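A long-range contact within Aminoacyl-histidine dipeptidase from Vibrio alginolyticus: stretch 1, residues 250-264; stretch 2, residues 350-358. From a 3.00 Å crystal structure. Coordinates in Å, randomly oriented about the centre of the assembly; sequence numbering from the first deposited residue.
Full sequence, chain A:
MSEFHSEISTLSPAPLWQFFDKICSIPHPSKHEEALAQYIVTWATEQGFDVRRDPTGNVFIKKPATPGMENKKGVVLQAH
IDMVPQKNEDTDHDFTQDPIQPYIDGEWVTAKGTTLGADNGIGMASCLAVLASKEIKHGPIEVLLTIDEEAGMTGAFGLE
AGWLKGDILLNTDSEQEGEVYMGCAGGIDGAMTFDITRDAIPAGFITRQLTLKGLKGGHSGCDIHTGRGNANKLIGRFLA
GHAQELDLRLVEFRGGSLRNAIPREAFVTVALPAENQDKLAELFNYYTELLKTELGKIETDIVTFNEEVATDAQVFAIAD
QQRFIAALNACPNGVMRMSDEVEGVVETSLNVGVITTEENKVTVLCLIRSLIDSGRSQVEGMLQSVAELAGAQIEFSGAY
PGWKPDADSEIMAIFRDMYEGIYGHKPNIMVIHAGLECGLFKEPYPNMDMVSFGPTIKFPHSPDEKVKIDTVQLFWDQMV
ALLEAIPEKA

Stretch 1, residues 250-264: LVEFRGGSLRNAIPR
Stretch 2, residues 350-358: LNVGVITTE

Two segments far apart in sequence, their nearest touching residues 88 positions apart, meet here as neighbouring antiparallel strands. Strand 250-255 and the strand beginning before Leu350 run at 153° to each other, with axes approaching to 4.7 Å, and 682 Å² of surface is buried between the two stretches. The register sets Phe253 near Thr357, Arg254 near Thr356 and Gly255 near Ile355, with CA-CA distances of 5.7, 4.8 and 5.0 Å.

The firmest pairing is Gly255 with Ile355, whose backbones satisfy each other twice: Gly255 N donates to Ile355 O at 2.9 Å and Ile355 N donates to Gly255 O at 3.0 Å, with N-H...O angles of 161° and 166°. Both residues are extended (phi/psi -151/153 and -130/133). The same carbonyls also receive CA-H...O contacts, Arg254 CA to Ile355 O at 3.2 Å and Val354 CA to Gly255 O at 3.5 Å. Ile355, with chi1 m and chi2 t, places its CG2 4.1 Å from CD2 of Phe253 (chi1 t), an apolar contact suited to these buried side chains.

Two residues along each strand, past Arg254 and Thr356, Phe253 O is served chiefly by a side chain. Thr357 N donates to it only weakly, at 3.4 Å and 121°, whereas Thr357 OG1 donates to Phe253 O at 3.1 Å. The m rotamer of Thr357, whose CB points toward stretch 1, makes this possible; a beta-branched threonine suits a strand while supplying a hydroxyl where the backbone bond is poor.

Arg254 has chi1 t and chi2 p, and its chain folds across to stretch 2. Its NH1 lies 2.6 Å from Thr357 O, but the angle is too poor for a hydrogen bond. Its charge is answered within its own strand, by a salt bridge from Arg254 NH1 to Glu252 OE1 at 3.2 Å.

Beyond the strand, Gly256 has phi/psi 63/174, and a positive phi favours glycine. A CB here would fall 1.8 Å from Gly353 O; without one, Gly256 CA approaches Gly353 O at 3.3 Å in a nearly straight CA-H...O contact. The chain then enters a type I turn from Leu258 to Ala261, closed by Ala261 N donating to Leu258 O at 3.1 Å. The turn passes close to Gly353 (phi/psi -91/-32), whose CA is 4.4 Å from Arg259 CA. A CB on Gly353 would come within 2.9 Å of Arg259 CA, so glycine permits this approach. Beside it, Val354 (chi1 t) brings CG2 to 3.2 Å from Leu258 CA and 3.4 Å from Arg259 N, packing a compact methyl against the backbone.

Asn351, chi1 t, has its CA-to-CB bond directed toward stretch 1, but proximity brings its amide no hydrogen bond there: Asn351 OD1 is 3.4 Å from Ile262 N at a poor angle, and 3.3 Å from Arg259 O, another acceptor. Pro263 closes the contact, its CD 3.4 Å from Asn351 ND2 and its CB 3.4 Å from Gly353 O; lacking an amide hydrogen, the proline offers carbon to this surface and no backbone donor.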

ATOM      1  N   LEU A 250     -16.011  16.517  28.780  1.00 76.82           N
ATOM      2  CA  LEU A 250     -15.550  16.434  27.413  1.00 75.99           C
ATOM      3  C   LEU A 250     -16.563  16.941  26.405  1.00 75.85           C
ATOM      4  O   LEU A 250     -17.716  16.502  26.383  1.00 75.84           O
ATOM      5  CB  LEU A 250     -15.239  14.976  27.114  1.00 66.16           C
ATOM      6  CG  LEU A 250     -14.867  14.452  25.740  1.00 65.25           C
ATOM      7  CD1 LEU A 250     -13.450  14.825  25.402  1.00 64.44           C
ATOM      8  CD2 LEU A 250     -15.013  12.953  25.788  1.00 63.93           C
ATOM      9  N   VAL A 251     -16.143  17.884  25.578  1.00 73.31           N
ATOM     10  CA  VAL A 251     -17.013  18.344  24.496  1.00 73.38           C
ATOM     11  C   VAL A 251     -16.644  17.849  23.088  1.00 73.33           C
ATOM     12  O   VAL A 251     -17.488  17.375  22.338  1.00 73.08           O
ATOM     13  CB  VAL A 251     -17.252  19.925  24.542  1.00 73.71           C
ATOM     14  CG1 VAL A 251     -16.163  20.659  25.312  1.00 73.70           C
ATOM     15  CG2 VAL A 251     -17.441  20.525  23.152  1.00 72.93           C
ATOM     16  N   GLU A 252     -15.358  17.921  22.775  1.00 94.93           N
ATOM     17  CA  GLU A 252     -14.869  17.722  21.422  1.00 95.23           C
ATOM     18  C   GLU A 252     -13.572  16.870  21.416  1.00 94.66           C
ATOM     19  O   GLU A 252     -12.717  17.027  22.289  1.00 94.67           O
ATOM     20  CB  GLU A 252     -14.633  19.095  20.764  1.00110.37           C
ATOM     21  CG  GLU A 252     -14.093  19.085  19.345  1.00111.89           C
ATOM     22  CD  GLU A 252     -15.161  18.822  18.316  1.00114.66           C
ATOM     23  OE1 GLU A 252     -15.058  19.393  17.201  1.00116.33           O
ATOM     24  OE2 GLU A 252     -16.102  18.049  18.618  1.00116.34           O
ATOM     25  N   PHE A 253     -13.447  15.986  20.425  1.00 75.91           N
ATOM     26  CA  PHE A 253     -12.267  15.145  20.222  1.00 75.02           C
ATOM     27  C   PHE A 253     -12.089  14.944  18.702  1.00 75.24           C
ATOM     28  O   PHE A 253     -12.858  14.226  18.056  1.00 75.40           O
ATOM     29  CB  PHE A 253     -12.443  13.786  20.944  1.00 66.90           C
ATOM     30  CG  PHE A 253     -11.139  13.066  21.298  1.00 64.90           C
ATOM     31  CD1 PHE A 253     -11.034  12.368  22.499  1.00 63.42           C
ATOM     32  CD2 PHE A 253     -10.038  13.071  20.438  1.00 62.48           C
ATOM     33  CE1 PHE A 253      -9.858  11.697  22.839  1.00 61.91           C
ATOM     34  CE2 PHE A 253      -8.863  12.410  20.776  1.00 61.12           C
ATOM     35  CZ  PHE A 253      -8.777  11.724  21.979  1.00 62.02           C
ATOM     36  N   ARG A 254     -11.079  15.582  18.135  1.00 71.14           N
ATOM     37  CA  ARG A 254     -10.830  15.488  16.717  1.00 71.37           C
ATOM     38  C   ARG A 254      -9.354  15.193  16.535  1.00 70.83           C
ATOM     39  O   ARG A 254      -8.504  15.919  17.065  1.00 71.32           O
ATOM     40  CB  ARG A 254     -11.192  16.820  16.048  1.00 97.35           C
ATOM     41  CG  ARG A 254     -11.037  16.895  14.513  1.00100.27           C
ATOM     42  CD  ARG A 254     -12.180  16.184  13.784  1.00106.72           C
ATOM     43  NE  ARG A 254     -13.332  15.954  14.678  1.00111.07           N
ATOM     44  CZ  ARG A 254     -14.321  16.827  14.897  1.00113.10           C
ATOM     45  NH1 ARG A 254     -15.297  16.505  15.740  1.00113.18           N
ATOM     46  NH2 ARG A 254     -14.342  18.017  14.285  1.00114.13           N
ATOM     47  N   GLY A 255      -9.032  14.148  15.784  1.00 59.04           N
ATOM     48  CA  GLY A 255      -7.634  13.838  15.559  1.00 58.19           C
ATOM     49  C   GLY A 255      -7.392  13.164  14.247  1.00 57.83           C
ATOM     50  O   GLY A 255      -8.278  12.504  13.715  1.00 58.03           O
ATOM     51  N   GLY A 256      -6.184  13.347  13.731  1.00 80.37           N
ATOM     52  CA  GLY A 256      -5.741  12.688  12.513  1.00 80.45           C
ATOM     53  C   GLY A 256      -6.522  13.063  11.280  1.00 80.61           C
ATOM     54  O   GLY A 256      -7.521  13.763  11.371  1.00 80.86           O
ATOM     55  N   SER A 257      -6.062  12.572  10.127  1.00 67.83           N
ATOM     56  CA  SER A 257      -6.608  12.927   8.813  1.00 68.05           C
ATOM     57  C   SER A 257      -7.252  11.811   7.989  1.00 68.12           C
ATOM     58  O   SER A 257      -8.155  12.071   7.222  1.00 68.30           O
ATOM     59  CB  SER A 257      -5.451  13.513   8.011  1.00 82.34           C
ATOM     60  OG  SER A 257      -4.699  12.485   7.386  1.00 83.47           O
ATOM     61  N   LEU A 258      -6.753  10.587   8.111  1.00 78.36           N
ATOM     62  CA  LEU A 258      -7.329   9.422   7.436  1.00 78.89           C
ATOM     63  C   LEU A 258      -6.620   8.183   7.979  1.00 78.76           C
ATOM     64  O   LEU A 258      -5.488   8.285   8.446  1.00 78.78           O
ATOM     65  CB  LEU A 258      -7.306   9.600   5.909  1.00 98.30           C
ATOM     66  CG  LEU A 258      -6.038  10.099   5.200  1.00 98.98           C
ATOM     67  CD1 LEU A 258      -5.736   9.211   3.985  1.00100.01           C
ATOM     68  CD2 LEU A 258      -6.163  11.562   4.802  1.00 98.22           C
ATOM     69  N   ARG A 259      -7.280   7.029   7.969  1.00 87.86           N
ATOM     70  CA  ARG A 259      -6.698   5.801   8.535  1.00 87.86           C
ATOM     71  C   ARG A 259      -5.303   5.508   7.958  1.00 87.33           C
ATOM     72  O   ARG A 259      -4.446   4.934   8.629  1.00 87.22           O
ATOM     73  CB  ARG A 259      -7.633   4.621   8.253  1.00100.18           C
ATOM     74  CG  ARG A 259      -9.084   5.017   8.035  1.00102.75           C
ATOM     75  CD  ARG A 259      -9.857   3.917   7.328  1.00106.44           C
ATOM     76  NE  ARG A 259     -11.036   3.502   8.083  1.00110.64           N
ATOM     77  CZ  ARG A 259     -12.285   3.759   7.714  1.00112.43           C
ATOM     78  NH1 ARG A 259     -12.526   4.433   6.597  1.00112.06           N
ATOM     79  NH2 ARG A 259     -13.297   3.344   8.464  1.00112.95           N
ATOM     80  N   ASN A 260      -5.103   5.903   6.707  1.00 79.01           N
ATOM     81  CA  ASN A 260      -3.892   5.682   5.951  1.00 78.00           C
ATOM     82  C   ASN A 260      -2.630   6.213   6.575  1.00 76.82           C
ATOM     83  O   ASN A 260      -1.548   5.770   6.223  1.00 76.68           O
ATOM     84  CB  ASN A 260      -4.073   6.373   4.595  1.00 95.69           C
ATOM     85  CG  ASN A 260      -3.416   5.624   3.476  1.00 97.05           C
ATOM     86  OD1 ASN A 260      -2.975   6.225   2.492  1.00 97.96           O
ATOM     87  ND2 ASN A 260      -3.339   4.302   3.608  1.00 98.75           N
ATOM     88  N   ALA A 261      -2.775   7.181   7.476  1.00 57.24           N
ATOM     89  CA  ALA A 261      -1.642   7.949   8.002  1.00 56.23           C
ATOM     90  C   ALA A 261      -1.648   8.096   9.507  1.00 55.48           C
ATOM     91  O   ALA A 261      -2.656   8.488  10.109  1.00 55.06           O
ATOM     92  CB  ALA A 261      -1.612   9.336   7.379  1.00178.12           C
ATOM     93  N   ILE A 262      -0.490   7.826  10.097  1.00 62.29           N
ATOM     94  CA  ILE A 262      -0.271   7.977  11.539  1.00 61.67           C
ATOM     95  C   ILE A 262      -0.614   9.407  11.967  1.00 61.72           C
ATOM     96  O   ILE A 262       0.008  10.353  11.474  1.00 62.04           O
ATOM     97  CB  ILE A 262       1.192   7.682  11.898  1.00 51.43           C
ATOM     98  CG1 ILE A 262       1.659   6.387  11.240  1.00 49.89           C
ATOM     99  CG2 ILE A 262       1.326   7.559  13.370  1.00 52.15           C
ATOM    100  CD1 ILE A 262       3.177   6.202  11.179  1.00 76.60           C
ATOM    101  N   PRO A 263      -1.592   9.576  12.884  1.00 70.23           N
ATOM    102  CA  PRO A 263      -2.151  10.911  13.073  1.00 70.28           C
ATOM    103  C   PRO A 263      -1.147  11.797  13.783  1.00 70.57           C
ATOM    104  O   PRO A 263      -0.603  11.409  14.811  1.00 70.85           O
ATOM    105  CB  PRO A 263      -3.381  10.660  13.944  1.00 65.55           C
ATOM    106  CG  PRO A 263      -3.069   9.441  14.689  1.00 65.59           C
ATOM    107  CD  PRO A 263      -2.189   8.597  13.807  1.00 65.89           C
ATOM    108  N   ARG A 264      -0.880  12.967  13.220  1.00 67.18           N
ATOM    109  CA  ARG A 264       0.139  13.838  13.775  1.00 67.55           C
ATOM    110  C   ARG A 264      -0.435  14.959  14.620  1.00 67.60           C
ATOM    111  O   ARG A 264       0.236  15.477  15.505  1.00 68.28           O
ATOM    112  CB  ARG A 264       1.001  14.413  12.672  1.00 81.49           C
ATOM    113  CG  ARG A 264       0.310  15.461  11.866  1.00 83.28           C
ATOM    114  CD  ARG A 264       1.246  16.022  10.853  1.00 86.87           C
ATOM    115  NE  ARG A 264       1.871  14.978  10.047  1.00 88.90           N
ATOM    116  CZ  ARG A 264       2.904  15.195   9.243  1.00 91.23           C
ATOM    117  NH1 ARG A 264       3.423  14.197   8.536  1.00 92.15           N
ATOM    118  NH2 ARG A 264       3.428  16.419   9.156  1.00 92.88           N
ATOM    119  N   LEU A 350      -1.787  -2.062  13.656  1.00 52.54           N
ATOM    120  CA  LEU A 350      -2.963  -1.256  13.450  1.00 52.83           C
ATOM    121  C   LEU A 350      -2.715   0.198  13.852  1.00 53.51           C
ATOM    122  O   LEU A 350      -1.853   0.504  14.676  1.00 53.23           O
ATOM    123  CB  LEU A 350      -4.170  -1.832  14.194  1.00 55.68           C
ATOM    124  CG  LEU A 350      -4.534  -1.417  15.613  1.00 54.63           C
ATOM    125  CD1 LEU A 350      -6.005  -1.628  15.808  1.00 53.72           C
ATOM    126  CD2 LEU A 350      -3.749  -2.262  16.554  1.00 55.29           C
ATOM    127  N   ASN A 351      -3.484   1.089  13.252  1.00 55.97           N
ATOM    128  CA  ASN A 351      -3.299   2.491  13.462  1.00 57.02           C
ATOM    129  C   ASN A 351      -4.658   3.070  13.767  1.00 57.34           C
ATOM    130  O   ASN A 351      -5.532   3.009  12.921  1.00 57.88           O
ATOM    131  CB  ASN A 351      -2.715   3.112  12.192  1.00 65.04           C
ATOM    132  CG  ASN A 351      -2.641   4.644  12.238  1.00 67.30           C
ATOM    133  OD1 ASN A 351      -2.392   5.277  11.219  1.00 69.00           O
ATOM    134  ND2 ASN A 351      -2.853   5.239  13.410  1.00 70.88           N
ATOM    135  N   VAL A 352      -4.850   3.580  14.983  1.00 58.04           N
ATOM    136  CA  VAL A 352      -6.022   4.384  15.295  1.00 58.08           C
ATOM    137  C   VAL A 352      -5.741   5.771  14.719  1.00 58.69           C
ATOM    138  O   VAL A 352      -5.156   6.651  15.389  1.00 58.63           O
ATOM    139  CB  VAL A 352      -6.303   4.449  16.815  1.00 52.77           C
ATOM    140  CG1 VAL A 352      -7.292   5.561  17.126  1.00 51.09           C
ATOM    141  CG2 VAL A 352      -6.820   3.103  17.308  1.00 51.99           C
ATOM    142  N   GLY A 353      -6.162   5.938  13.464  1.00 60.62           N
ATOM    143  CA  GLY A 353      -5.799   7.087  12.637  1.00 61.19           C
ATOM    144  C   GLY A 353      -6.709   8.315  12.659  1.00 61.56           C
ATOM    145  O   GLY A 353      -6.223   9.433  12.481  1.00 61.70           O
ATOM    146  N   VAL A 354      -8.017   8.124  12.852  1.00 63.82           N
ATOM    147  CA  VAL A 354      -8.979   9.243  12.761  1.00 63.87           C
ATOM    148  C   VAL A 354     -10.036   9.205  13.870  1.00 64.93           C
ATOM    149  O   VAL A 354     -10.702   8.185  14.089  1.00 64.84           O
ATOM    150  CB  VAL A 354      -9.719   9.302  11.377  1.00 39.62           C
ATOM    151  CG1 VAL A 354     -10.396  10.628  11.208  1.00 38.12           C
ATOM    152  CG2 VAL A 354      -8.776   9.084  10.235  1.00 37.97           C
ATOM    153  N   ILE A 355     -10.197  10.320  14.566  1.00 55.72           N
ATOM    154  CA  ILE A 355     -11.301  10.429  15.500  1.00 57.01           C
ATOM    155  C   ILE A 355     -12.041  11.718  15.234  1.00 58.36           C
ATOM    156  O   ILE A 355     -11.422  12.769  15.063  1.00 58.18           O
ATOM    157  CB  ILE A 355     -10.839  10.327  16.965  1.00 60.90           C
ATOM    158  CG1 ILE A 355     -10.164   8.973  17.188  1.00 59.90           C
ATOM    159  CG2 ILE A 355     -12.028  10.549  17.923  1.00 60.30           C
ATOM    160  CD1 ILE A 355      -9.383   8.853  18.492  1.00 65.20           C
ATOM    161  N   THR A 356     -13.370  11.605  15.166  1.00 87.05           N
ATOM    162  CA  THR A 356     -14.274  12.729  14.880  1.00 89.04           C
ATOM    163  C   THR A 356     -15.565  12.611  15.721  1.00 90.53           C
ATOM    164  O   THR A 356     -16.305  11.610  15.651  1.00 90.65           O
ATOM    165  CB  THR A 356     -14.682  12.802  13.389  1.00 69.03           C
ATOM    166  OG1 THR A 356     -15.532  11.684  13.082  1.00 70.19           O
ATOM    167  CG2 THR A 356     -13.465  12.796  12.451  1.00 68.22           C
ATOM    168  N   THR A 357     -15.807  13.654  16.509  1.00 78.97           N
ATOM    169  CA  THR A 357     -16.974  13.793  17.353  1.00 80.29           C
ATOM    170  C   THR A 357     -17.979  14.590  16.560  1.00 81.80           C
ATOM    171  O   THR A 357     -17.595  15.346  15.678  1.00 82.47           O
ATOM    172  CB  THR A 357     -16.593  14.590  18.613  1.00 67.94           C
ATOM    173  OG1 THR A 357     -15.635  13.834  19.364  1.00 67.69           O
ATOM    174  CG2 THR A 357     -17.809  14.902  19.487  1.00 67.01           C
ATOM    175  N   GLU A 358     -19.260  14.414  16.850  1.00100.28           N
ATOM    176  CA  GLU A 358     -20.299  15.317  16.351  1.00102.00           C
ATOM    177  C   GLU A 358     -21.369  15.303  17.435  1.00102.43           C
ATOM    178  O   GLU A 358     -21.127  14.710  18.491  1.00102.76           O
ATOM    179  CB  GLU A 358     -20.859  14.822  15.012  1.00 95.48           C
ATOM    180  CG  GLU A 358     -21.168  13.321  15.022  1.00 98.50           C
ATOM    181  CD  GLU A 358     -22.227  12.941  13.997  1.00102.51           C
ATOM    182  OE1 GLU A 358     -21.890  12.180  13.044  1.00103.84           O
ATOM    183  OE2 GLU A 358     -23.396  13.395  14.151  1.00104.17           O
TER